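Local coordinates for suppressor of fused family protein (Neisseria gonorrhoeae, PDB 3K5J) that is of unknown function but resembles the N-terminal domain of human Suppressor of fused and may act by binding other proteins, at residues 96-101 with 136-141; 57-62 with 88-93; 40-45 with 72-77. All coordinates share one frame; numbering follows the deposited sequence. Where two conformers were deposited one is given.

In the fold
Interactions 1 and 3 each set a loop against a strand of one mixed beta sheet, 135-143 and 39-43 respectively, while interaction 2 packs a short helix against the end of a long one. Along the chain interactions 3 and 2 cross, their segments alternating, and interaction 1 opens only after both. Segment 72-77 leads into helix 77-91, 88-93 contains its end, and 96-101 lies in the loop after it. Centres are about 12 Å apart for interactions 1 and 2, where Phe96 packs on Ala88 and Ser89, about 21 Å for 2 and 3, where Phe41 meets Ser57, and about 19 Å for 1 and 3. Both ends of helix 77-91 are thereby tied to the sheet and its connections within the Sufu-like fold.

Interaction 1: 96-101 with 136-141; sequences FQLGKT and RFFWLL
In both Leu98 and Phe138 the first side-chain bond sets CG anti to the carbonyl carbon (chi1 -86° in Leu98, -64° in Phe138), and this carries the leucine branch point over one face of the phenylalanine ring. Leu98 CG lies 3.8 Å from the centroid of the Phe138 ring, 18° off the ring normal, a CH-pi contact displaced toward the rim that holds CZ. Its closest ring atom is Phe138 CZ, 3.7 Å from Leu98 CG. Both methyls lie on the same side of the ring: Leu98 CD2 is nearly over its centre, 4.0 Å from Phe138 CD1, whereas Leu98 CD1 overhangs the rim beyond Phe138 CZ, 3.9 Å from that atom and on the side of Arg136. The leucine and phenylalanine side chains cross at about a right angle.

Arg136 completes the group from the edge of the ring. Its guanidinium carbon CZ lies in the plane of the Phe138 ring, and Phe138 CE1 in turn sits 3.6 Å above the centre of the guanidinium plane, so the aromatic edge points into the flat cation. The overhanging Leu98 CD1 approaches that guanidinium obliquely, 4.2 Å from Arg136 NH2. The charge itself is met elsewhere, by a salt bridge from NH2 to Glu130, and Leu121 packs against both Arg136 and Leu98.

Leu98 occupies the second position of a type II turn from Gln97 to Lys100, closed by the bond from Lys100 N to Gln97 O at 3.0 Å. Gly99 follows with the positive phi usual for the third position, and backbone hydrogen bonds between Ile119 and both Gly99 and Lys100 tie the turn to the neighbouring strand. This is loop-on-sheet packing: a tight turn lays one leucine on strand 135-143, which runs between strands 65-71 (parallel) and 116-120 (antiparallel) in the mixed sheet of this alpha/beta domain.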
loop_
_atom_site.group_PDB
_atom_site.type_symbol
_atom_site.label_atom_id
_atom_site.label_comp_id
_atom_site.label_asym_id
_atom_site.label_seq_id
_atom_site.Cartn_x
_atom_site.Cartn_y
_atom_site.Cartn_z
ATOM N N PHE A 96 6.715 -0.941 10.182
ATOM C CA PHE A 96 5.996 -1.416 8.985
ATOM C C PHE A 96 5.195 -2.672 9.293
ATOM O O PHE A 96 5.256 -3.678 8.614
ATOM C CB PHE A 96 6.982 -1.574 7.815
ATOM C CG PHE A 96 7.367 -0.258 7.250
ATOM C CD1 PHE A 96 8.377 0.493 7.799
ATOM C CD2 PHE A 96 6.621 0.271 6.223
ATOM C CE1 PHE A 96 8.687 1.746 7.297
ATOM C CE2 PHE A 96 6.894 1.498 5.708
ATOM C CZ PHE A 96 7.893 2.272 6.259
ATOM N N GLN A 97 4.418 -2.552 10.349
ATOM C CA GLN A 97 3.586 -3.626 10.837
ATOM C C GLN A 97 2.131 -3.208 10.789
ATOM O O GLN A 97 1.833 -2.001 10.753
ATOM C CB GLN A 97 4.011 -3.997 12.275
ATOM C CG GLN A 97 5.451 -4.385 12.416
ATOM C CD GLN A 97 5.843 -5.620 11.623
ATOM O OE1 GLN A 97 5.022 -6.534 11.376
ATOM N NE2 GLN A 97 7.083 -5.656 11.201
ATOM N N LEU A 98 1.206 -4.186 10.785
ATOM C CA LEU A 98 -0.220 -3.855 10.865
ATOM C C LEU A 98 -0.495 -2.871 11.980
ATOM O O LEU A 98 0.002 -3.059 13.113
ATOM C CB LEU A 98 -1.107 -5.068 11.162
ATOM C CG LEU A 98 -1.550 -5.891 10.014
ATOM C CD1 LEU A 98 -2.208 -7.149 10.586
ATOM C CD2 LEU A 98 -2.449 -5.145 9.046
ATOM N N GLY A 99 -1.306 -1.886 11.676
ATOM C CA GLY A 99 -1.753 -0.881 12.620
ATOM C C GLY A 99 -0.818 0.289 12.775
ATOM O O GLY A 99 -1.149 1.241 13.467
ATOM N N LYS A 100 0.343 0.248 12.130
ATOM C CA LYS A 100 1.220 1.414 12.142
ATOM C C LYS A 100 0.789 2.377 11.029
ATOM O O LYS A 100 0.259 1.978 9.998
ATOM C CB LYS A 100 2.685 1.018 11.982
ATOM C CG LYS A 100 3.294 0.128 13.062
ATOM C CD LYS A 100 3.342 0.893 14.381
ATOM C CE LYS A 100 4.144 0.137 15.374
ATOM N NZ LYS A 100 4.228 0.939 16.685
ATOM N N THR A 101 1.076 3.649 11.253
ATOM C CA THR A 101 0.963 4.654 10.211
ATOM C C THR A 101 2.311 4.912 9.576
ATOM O O THR A 101 3.372 4.767 10.213
ATOM C CB THR A 101 0.379 5.975 10.696
ATOM O OG1 THR A 101 1.184 6.529 11.739
ATOM C CG2 THR A 101 -1.038 5.822 11.184
ATOM N N ARG A 136 2.415 -12.088 3.724
ATOM C CA ARG A 136 1.124 -11.443 3.667
ATOM C C ARG A 136 1.155 -10.155 2.861
ATOM O O ARG A 136 2.215 -9.597 2.632
ATOM C CB ARG A 136 0.705 -11.143 5.091
ATOM C CG ARG A 136 0.502 -12.416 5.932
ATOM C CD ARG A 136 0.251 -12.089 7.396
ATOM N NE ARG A 136 -1.121 -11.657 7.601
ATOM C CZ ARG A 136 -1.566 -11.188 8.772
ATOM N NH1 ARG A 136 -0.749 -10.986 9.809
ATOM N NH2 ARG A 136 -2.833 -10.905 8.891
ATOM N N PHE A 137 -0.011 -9.725 2.396
ATOM C CA PHE A 137 -0.175 -8.510 1.586
ATOM C C PHE A 137 -1.076 -7.540 2.323
ATOM O O PHE A 137 -2.267 -7.810 2.534
ATOM C CB PHE A 137 -0.766 -8.863 0.219
ATOM C CG PHE A 137 0.253 -9.560 -0.660
ATOM C CD1 PHE A 137 0.557 -10.905 -0.486
ATOM C CD2 PHE A 137 0.921 -8.848 -1.630
ATOM C CE1 PHE A 137 1.574 -11.486 -1.183
ATOM C CE2 PHE A 137 1.932 -9.454 -2.374
ATOM C CZ PHE A 137 2.231 -10.780 -2.161
ATOM N N PHE A 138 -0.477 -6.446 2.759
ATOM C CA PHE A 138 -1.164 -5.416 3.522
ATOM C C PHE A 138 -1.471 -4.191 2.669
ATOM O O PHE A 138 -0.714 -3.815 1.781
ATOM C CB PHE A 138 -0.349 -4.985 4.780
ATOM C CG PHE A 138 -0.147 -6.059 5.808
ATOM C CD1 PHE A 138 -0.983 -7.149 5.915
ATOM C CD2 PHE A 138 0.951 -5.996 6.628
ATOM C CE1 PHE A 138 -0.767 -8.088 6.902
ATOM C CE2 PHE A 138 1.187 -6.975 7.599
ATOM C CZ PHE A 138 0.316 -8.017 7.705
ATOM N N TRP A 139 -2.580 -3.541 3.010
ATOM C CA TRP A 139 -3.111 -2.374 2.309
ATOM C C TRP A 139 -2.623 -1.081 2.941
ATOM O O TRP A 139 -2.742 -0.866 4.151
ATOM C CB TRP A 139 -4.629 -2.455 2.395
ATOM C CG TRP A 139 -5.401 -1.389 1.777
ATOM C CD1 TRP A 139 -5.047 -0.628 0.717
ATOM C CD2 TRP A 139 -6.748 -1.046 2.084
ATOM N NE1 TRP A 139 -6.074 0.204 0.352
ATOM C CE2 TRP A 139 -7.137 -0.037 1.178
ATOM C CE3 TRP A 139 -7.665 -1.468 3.042
ATOM C CZ2 TRP A 139 -8.410 0.519 1.187
ATOM C CZ3 TRP A 139 -8.917 -0.904 3.071
ATOM C CH2 TRP A 139 -9.278 0.069 2.150
ATOM N N LEU A 140 -2.016 -0.236 2.122
ATOM C CA LEU A 140 -1.671 1.130 2.495
ATOM C C LEU A 140 -2.904 2.041 2.246
ATOM O O LEU A 140 -3.121 2.514 1.135
ATOM C CB LEU A 140 -0.465 1.582 1.690
ATOM C CG LEU A 140 0.853 0.868 1.972
ATOM C CD1 LEU A 140 1.925 1.238 0.980
ATOM C CD2 LEU A 140 1.297 1.061 3.408
ATOM N N LEU A 141 -3.682 2.254 3.297
ATOM C CA LEU A 141 -4.933 2.994 3.211
ATOM C C LEU A 141 -4.648 4.482 3.495
ATOM O O LEU A 141 -4.186 4.811 4.592
ATOM C CB LEU A 141 -5.904 2.446 4.261
ATOM C CG LEU A 141 -7.152 3.276 4.569
ATOM C CD1 LEU A 141 -7.953 3.529 3.286
ATOM C CD2 LEU A 141 -7.981 2.570 5.649
#

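Interaction 2: 57-62 with 88-93; sequences SGIGQF and ASMHYP. With SO4 (sulfate ion), chain B.
Met90, present as selenomethionine, reaches across to Ile59 and Phe62 from the last turn of helix 77-91; its contacts are those of one of two modelled conformers and are to that extent tentative. Beyond CB and CG its chain bends at chi2 (-51°), which brings the selenium beside Phe62: Met90 SE is 3.7 Å from Phe62 CB. It also lies 4.4 Å from the centroid of the Phe62 ring, 41° off the ring normal. This is a Met-aromatic contact made obliquely, with selenium in place of sulfur. A second bend, at chi3, turns the terminal Met90 CE to Ile59, with CG2 of that residue 3.7 Å away.

The packing joins the C-terminal end of helix 77-91 to the short helix 60-63, which bridges the antiparallel strands 52-57 and 65-71. The start of that connection is held by Glu66, whose carboxylate accepts from the backbone N atoms of Gly58 and Gly60. Next to Met90, Ser89, whose CB points toward 57-62, has OG 3.6 Å from Ile59 CG2, a van der Waals neighbour; the hydroxyl is hydrogen-bonded to Ala86 O, and weakly to Leu85 O.

Gln61 extends instead to a sulfate, probably from the crystallisation liquor. Gln61 NE2 donates to sulfate O2 over 2.9 Å in a nearly straight bond (169°), and the N-terminal amine of Gly1 and the backbone N of Tyr4 also hydrogen-bond to the ion.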
loop_
_atom_site.group_PDB
_atom_site.type_symbol
_atom_site.label_atom_id
_atom_site.label_comp_id
_atom_site.label_asym_id
_atom_site.label_seq_id
_atom_site.Cartn_x
_atom_site.Cartn_y
_atom_site.Cartn_z
ATOM N N SER A 57 7.208 -5.856 -4.217
ATOM C CA SER A 57 7.737 -7.209 -4.277
ATOM C C SER A 57 9.209 -7.238 -3.904
ATOM O O SER A 57 10.070 -6.745 -4.657
ATOM C CB SER A 57 7.566 -7.774 -5.706
ATOM O OG SER A 57 8.000 -9.137 -5.788
ATOM N N GLY A 58 9.477 -7.787 -2.736
ATOM C CA GLY A 58 10.846 -7.968 -2.265
ATOM C C GLY A 58 10.971 -7.727 -0.766
ATOM O O GLY A 58 11.836 -8.290 -0.094
ATOM N N ILE A 59 10.103 -6.886 -0.219
ATOM C CA ILE A 59 10.111 -6.563 1.213
ATOM C C ILE A 59 9.787 -7.812 2.015
ATOM O O ILE A 59 10.304 -8.020 3.106
ATOM C CB ILE A 59 9.099 -5.390 1.538
ATOM C CG1 ILE A 59 9.496 -4.093 0.804
ATOM C CG2 ILE A 59 8.946 -5.235 3.059
ATOM C CD1 ILE A 59 8.472 -3.009 0.781
ATOM N N GLY A 60 8.953 -8.679 1.441
ATOM C CA GLY A 60 8.475 -9.845 2.185
ATOM C C GLY A 60 9.538 -10.878 2.504
ATOM O O GLY A 60 9.397 -11.616 3.465
ATOM N N GLN A 61 10.640 -10.869 1.779
ATOM C CA GLN A 61 11.727 -11.790 2.083
ATOM C C GLN A 61 12.394 -11.477 3.430
ATOM O O GLN A 61 13.007 -12.368 4.017
ATOM C CB GLN A 61 12.752 -11.810 0.948
ATOM C CG GLN A 61 12.227 -12.314 -0.366
ATOM C CD GLN A 61 13.343 -12.680 -1.324
ATOM O OE1 GLN A 61 14.024 -11.810 -1.906
ATOM N NE2 GLN A 61 13.580 -14.018 -1.465
ATOM N N PHE A 62 12.305 -10.234 3.892
ATOM C CA PHE A 62 12.890 -9.841 5.172
ATOM C C PHE A 62 11.837 -9.551 6.229
ATOM O O PHE A 62 12.051 -9.847 7.389
ATOM C CB PHE A 62 13.805 -8.628 4.955
ATOM C CG PHE A 62 14.948 -8.915 4.012
ATOM C CD1 PHE A 62 16.140 -9.446 4.495
ATOM C CD2 PHE A 62 14.819 -8.705 2.616
ATOM C CE1 PHE A 62 17.189 -9.735 3.630
ATOM C CE2 PHE A 62 15.867 -9.031 1.735
ATOM C CZ PHE A 62 17.056 -9.530 2.264
ATOM N N ALA A 88 12.791 2.335 3.756
ATOM C CA ALA A 88 12.388 2.616 5.142
ATOM C C ALA A 88 12.117 1.344 5.935
ATOM O O ALA A 88 12.504 1.203 7.117
ATOM C CB ALA A 88 11.190 3.530 5.184
ATOM N N SER A 89 11.479 0.371 5.281
ATOM C CA SER A 89 11.096 -0.858 5.980
ATOM C C SER A 89 12.319 -1.714 6.315
ATOM O O SER A 89 12.279 -2.488 7.286
ATOM C CB SER A 89 10.073 -1.651 5.152
ATOM O OG SER A 89 10.686 -2.194 4.017
HETATM N N MSE A 90 13.383 -1.638 5.507
HETATM C CA MSE A 90 14.624 -2.360 5.799
HETATM C C MSE A 90 15.353 -1.742 6.997
HETATM O O MSE A 90 15.991 -2.453 7.775
HETATM C CB MSE A 90 15.552 -2.406 4.580
HETATM C CG MSE A 90 15.056 -3.290 3.416
HETATM SE SE MSE A 90 14.511 -5.144 3.826
HETATM C CE MSE A 90 12.551 -4.982 3.966
ATOM N N HIS A 91 15.224 -0.427 7.167
ATOM C CA HIS A 91 15.864 0.277 8.297
ATOM C C HIS A 91 15.062 0.241 9.585
ATOM O O HIS A 91 15.623 0.162 10.694
ATOM C CB HIS A 91 16.171 1.706 7.909
ATOM C CG HIS A 91 17.328 1.816 6.981
ATOM N ND1 HIS A 91 17.282 2.545 5.820
ATOM C CD2 HIS A 91 18.561 1.251 7.023
ATOM C CE1 HIS A 91 18.463 2.498 5.229
ATOM N NE2 HIS A 91 19.244 1.688 5.914
ATOM N N TYR A 92 13.738 0.288 9.436
ATOM C CA TYR A 92 12.812 0.452 10.547
ATOM C C TYR A 92 11.661 -0.557 10.478
ATOM O O TYR A 92 10.483 -0.161 10.397
ATOM C CB TYR A 92 12.272 1.881 10.588
ATOM C CG TYR A 92 13.341 2.940 10.600
ATOM C CD1 TYR A 92 14.151 3.141 11.725
ATOM C CD2 TYR A 92 13.602 3.689 9.473
ATOM C CE1 TYR A 92 15.156 4.108 11.719
ATOM C CE2 TYR A 92 14.595 4.650 9.452
ATOM C CZ TYR A 92 15.379 4.848 10.565
ATOM O OH TYR A 92 16.369 5.821 10.525
ATOM N N PRO A 93 11.994 -1.859 10.476
ATOM C CA PRO A 93 10.916 -2.858 10.296
ATOM C C PRO A 93 9.772 -2.777 11.318
ATOM O O PRO A 93 8.621 -3.101 10.997
ATOM C CB PRO A 93 11.662 -4.193 10.372
ATOM C CG PRO A 93 12.903 -3.859 11.180
ATOM C CD PRO A 93 13.299 -2.496 10.697
HETATM S S SO4 B . 15.110 -15.632 -4.540
HETATM O O1 SO4 B . 14.248 -14.888 -5.452
HETATM O O2 SO4 B . 15.577 -14.784 -3.450
HETATM O O3 SO4 B . 14.348 -16.774 -4.028
HETATM O O4 SO4 B . 16.283 -16.149 -5.265
#

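Interaction 3: 40-45 with 72-77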
loop_
_atom_site.group_PDB
_atom_site.type_symbol
_atom_site.label_atom_id
_atom_site.label_comp_id
_atom_site.label_asym_id
_atom_site.label_seq_id
_atom_site.Cartn_x
_atom_site.Cartn_y
_atom_site.Cartn_z
ATOM N N VAL A 40 7.966 -3.304 -8.293
ATOM C CA VAL A 40 6.562 -2.933 -8.088
ATOM C C VAL A 40 5.790 -3.555 -9.245
ATOM O O VAL A 40 6.237 -3.503 -10.398
ATOM C CB VAL A 40 6.364 -1.394 -8.032
ATOM C CG1 VAL A 40 4.881 -0.972 -8.105
ATOM C CG2 VAL A 40 7.042 -0.870 -6.737
ATOM N N PHE A 41 4.648 -4.116 -8.930
ATOM C CA PHE A 41 3.698 -4.629 -9.934
ATOM C C PHE A 41 2.481 -3.731 -9.983
ATOM O O PHE A 41 2.006 -3.290 -8.953
ATOM C CB PHE A 41 3.271 -6.071 -9.617
ATOM C CG PHE A 41 4.399 -7.056 -9.752
ATOM C CD1 PHE A 41 4.919 -7.339 -11.007
ATOM C CD2 PHE A 41 4.950 -7.696 -8.635
ATOM C CE1 PHE A 41 5.973 -8.241 -11.134
ATOM C CE2 PHE A 41 5.999 -8.614 -8.771
ATOM C CZ PHE A 41 6.529 -8.874 -9.997
ATOM N N GLN A 42 2.007 -3.449 -11.199
ATOM C CA GLN A 42 0.849 -2.608 -11.471
ATOM C C GLN A 42 -0.245 -3.474 -12.100
ATOM O O GLN A 42 -0.055 -4.008 -13.216
ATOM C CB GLN A 42 1.248 -1.511 -12.435
ATOM C CG GLN A 42 0.158 -0.575 -12.879
ATOM C CD GLN A 42 0.553 0.182 -14.114
ATOM O OE1 GLN A 42 0.886 -0.442 -15.139
ATOM N NE2 GLN A 42 0.477 1.505 -14.062
ATOM N N VAL A 43 -1.364 -3.609 -11.398
ATOM C CA VAL A 43 -2.520 -4.318 -11.891
ATOM C C VAL A 43 -3.375 -3.266 -12.637
ATOM O O VAL A 43 -3.836 -2.292 -12.029
ATOM C CB VAL A 43 -3.323 -5.002 -10.778
ATOM C CG1 VAL A 43 -4.450 -5.853 -11.368
ATOM C CG2 VAL A 43 -2.403 -5.841 -9.850
ATOM N N ILE A 44 -3.526 -3.470 -13.927
ATOM C CA ILE A 44 -4.132 -2.496 -14.817
ATOM C C ILE A 44 -5.632 -2.739 -14.903
ATOM O O ILE A 44 -6.072 -3.872 -15.123
ATOM C CB ILE A 44 -3.489 -2.632 -16.211
ATOM C CG1 ILE A 44 -2.001 -2.290 -16.132
ATOM C CG2 ILE A 44 -4.163 -1.717 -17.249
ATOM C CD1 ILE A 44 -1.159 -2.879 -17.292
ATOM N N PRO A 45 -6.437 -1.667 -14.743
ATOM C CA PRO A 45 -7.883 -1.835 -14.835
ATOM C C PRO A 45 -8.304 -2.274 -16.247
ATOM O O PRO A 45 -7.699 -1.844 -17.244
ATOM C CB PRO A 45 -8.426 -0.438 -14.485
ATOM C CG PRO A 45 -7.331 0.499 -14.728
ATOM C CD PRO A 45 -6.068 -0.283 -14.459
ATOM N N PRO A 72 -7.016 5.748 -7.772
ATOM C CA PRO A 72 -8.076 6.065 -8.744
ATOM C C PRO A 72 -7.601 6.266 -10.179
ATOM O O PRO A 72 -8.406 6.182 -11.126
ATOM C CB PRO A 72 -8.705 7.351 -8.146
ATOM C CG PRO A 72 -7.678 7.950 -7.322
ATOM C CD PRO A 72 -6.892 6.792 -6.735
ATOM N N PHE A 73 -6.332 6.568 -10.335
ATOM C CA PHE A 73 -5.743 6.782 -11.643
ATOM C C PHE A 73 -4.310 6.261 -11.672
ATOM O O PHE A 73 -3.675 6.028 -10.636
ATOM C CB PHE A 73 -5.810 8.282 -12.029
ATOM C CG PHE A 73 -5.268 9.227 -10.945
ATOM C CD1 PHE A 73 -3.899 9.423 -10.774
ATOM C CD2 PHE A 73 -6.139 9.937 -10.141
ATOM C CE1 PHE A 73 -3.407 10.311 -9.786
ATOM C CE2 PHE A 73 -5.653 10.794 -9.130
ATOM C CZ PHE A 73 -4.319 11.003 -8.984
ATOM N N GLU A 74 -3.807 6.072 -12.892
ATOM C CA GLU A 74 -2.430 5.678 -13.119
ATOM C C GLU A 74 -1.522 6.810 -12.760
ATOM O O GLU A 74 -1.713 7.975 -13.198
ATOM C CB GLU A 74 -2.231 5.347 -14.603
ATOM C CG GLU A 74 -0.878 4.827 -14.935
ATOM C CD GLU A 74 -0.720 4.407 -16.386
ATOM O OE1 GLU A 74 -1.462 4.934 -17.246
ATOM O OE2 GLU A 74 0.143 3.527 -16.638
ATOM N N THR A 75 -0.488 6.508 -11.997
ATOM C CA THR A 75 0.522 7.493 -11.666
ATOM C C THR A 75 1.798 6.824 -11.162
ATOM O O THR A 75 1.734 5.979 -10.283
ATOM C CB THR A 75 0.061 8.516 -10.627
ATOM O OG1 THR A 75 1.169 9.341 -10.286
ATOM C CG2 THR A 75 -0.565 7.911 -9.400
ATOM N N PRO A 76 2.958 7.265 -11.650
ATOM C CA PRO A 76 4.209 6.744 -11.152
ATOM C C PRO A 76 4.522 7.195 -9.726
ATOM O O PRO A 76 5.471 6.691 -9.096
ATOM C CB PRO A 76 5.234 7.288 -12.153
ATOM C CG PRO A 76 4.645 8.501 -12.610
ATOM C CD PRO A 76 3.188 8.215 -12.743
ATOM N N GLU A 77 3.724 8.091 -9.171
ATOM C CA GLU A 77 3.888 8.461 -7.779
ATOM C C GLU A 77 3.947 7.226 -6.868
ATOM O O GLU A 77 4.691 7.196 -5.878
ATOM C CB GLU A 77 2.765 9.409 -7.340
ATOM C CG GLU A 77 2.877 10.803 -7.977
ATOM C CD GLU A 77 1.580 11.600 -7.862
ATOM O OE1 GLU A 77 0.563 11.153 -8.448
ATOM O OE2 GLU A 77 1.606 12.657 -7.188
HETATM O O HOH W 1 0.657 0.484 -17.665
#
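Gln42 and Glu74 account for the contact, one buried on strand 39-43 and the other at the surface in the loop after strand 65-71. Gln42 leaves its strand with CG anti to the backbone N (chi1 177°), and the extended chain beyond presents its amide to the carboxylate. Gln42 NE2 is shared: Tyr54 OH is its stronger partner, and Glu74 OE2, 3.3 Å from Gln42 NE2 with an N-H...O angle of 153°, the longer second one. The hydrogen comes to the anti side of OE2, tilted out of the carboxylate plane, and the amide and carboxylate planes are 51° apart.

A water closes the ring on the other amide atom. It donates to Gln42 OE1 at 2.7 Å and, more loosely, to Glu74 OE2 at 3.3 Å, so the carboxylate oxygen receives both amide and water. The loop leading into helix 77-91 lies against the antiparallel strands 39-43 and 52-57 of the sheet, where Glu74 also packs on Trp52 and Tyr54, and Tyr54 OH bonds Thr75 N as well.

Thr75, the residue after Glu74, receives the capping bond at the helix start: Glu77 N donates to Thr75 OG1 at 3.1 Å. The same hydroxyl gives its proton to Glu77 OE1, 2.7 Å from Thr75 OG1.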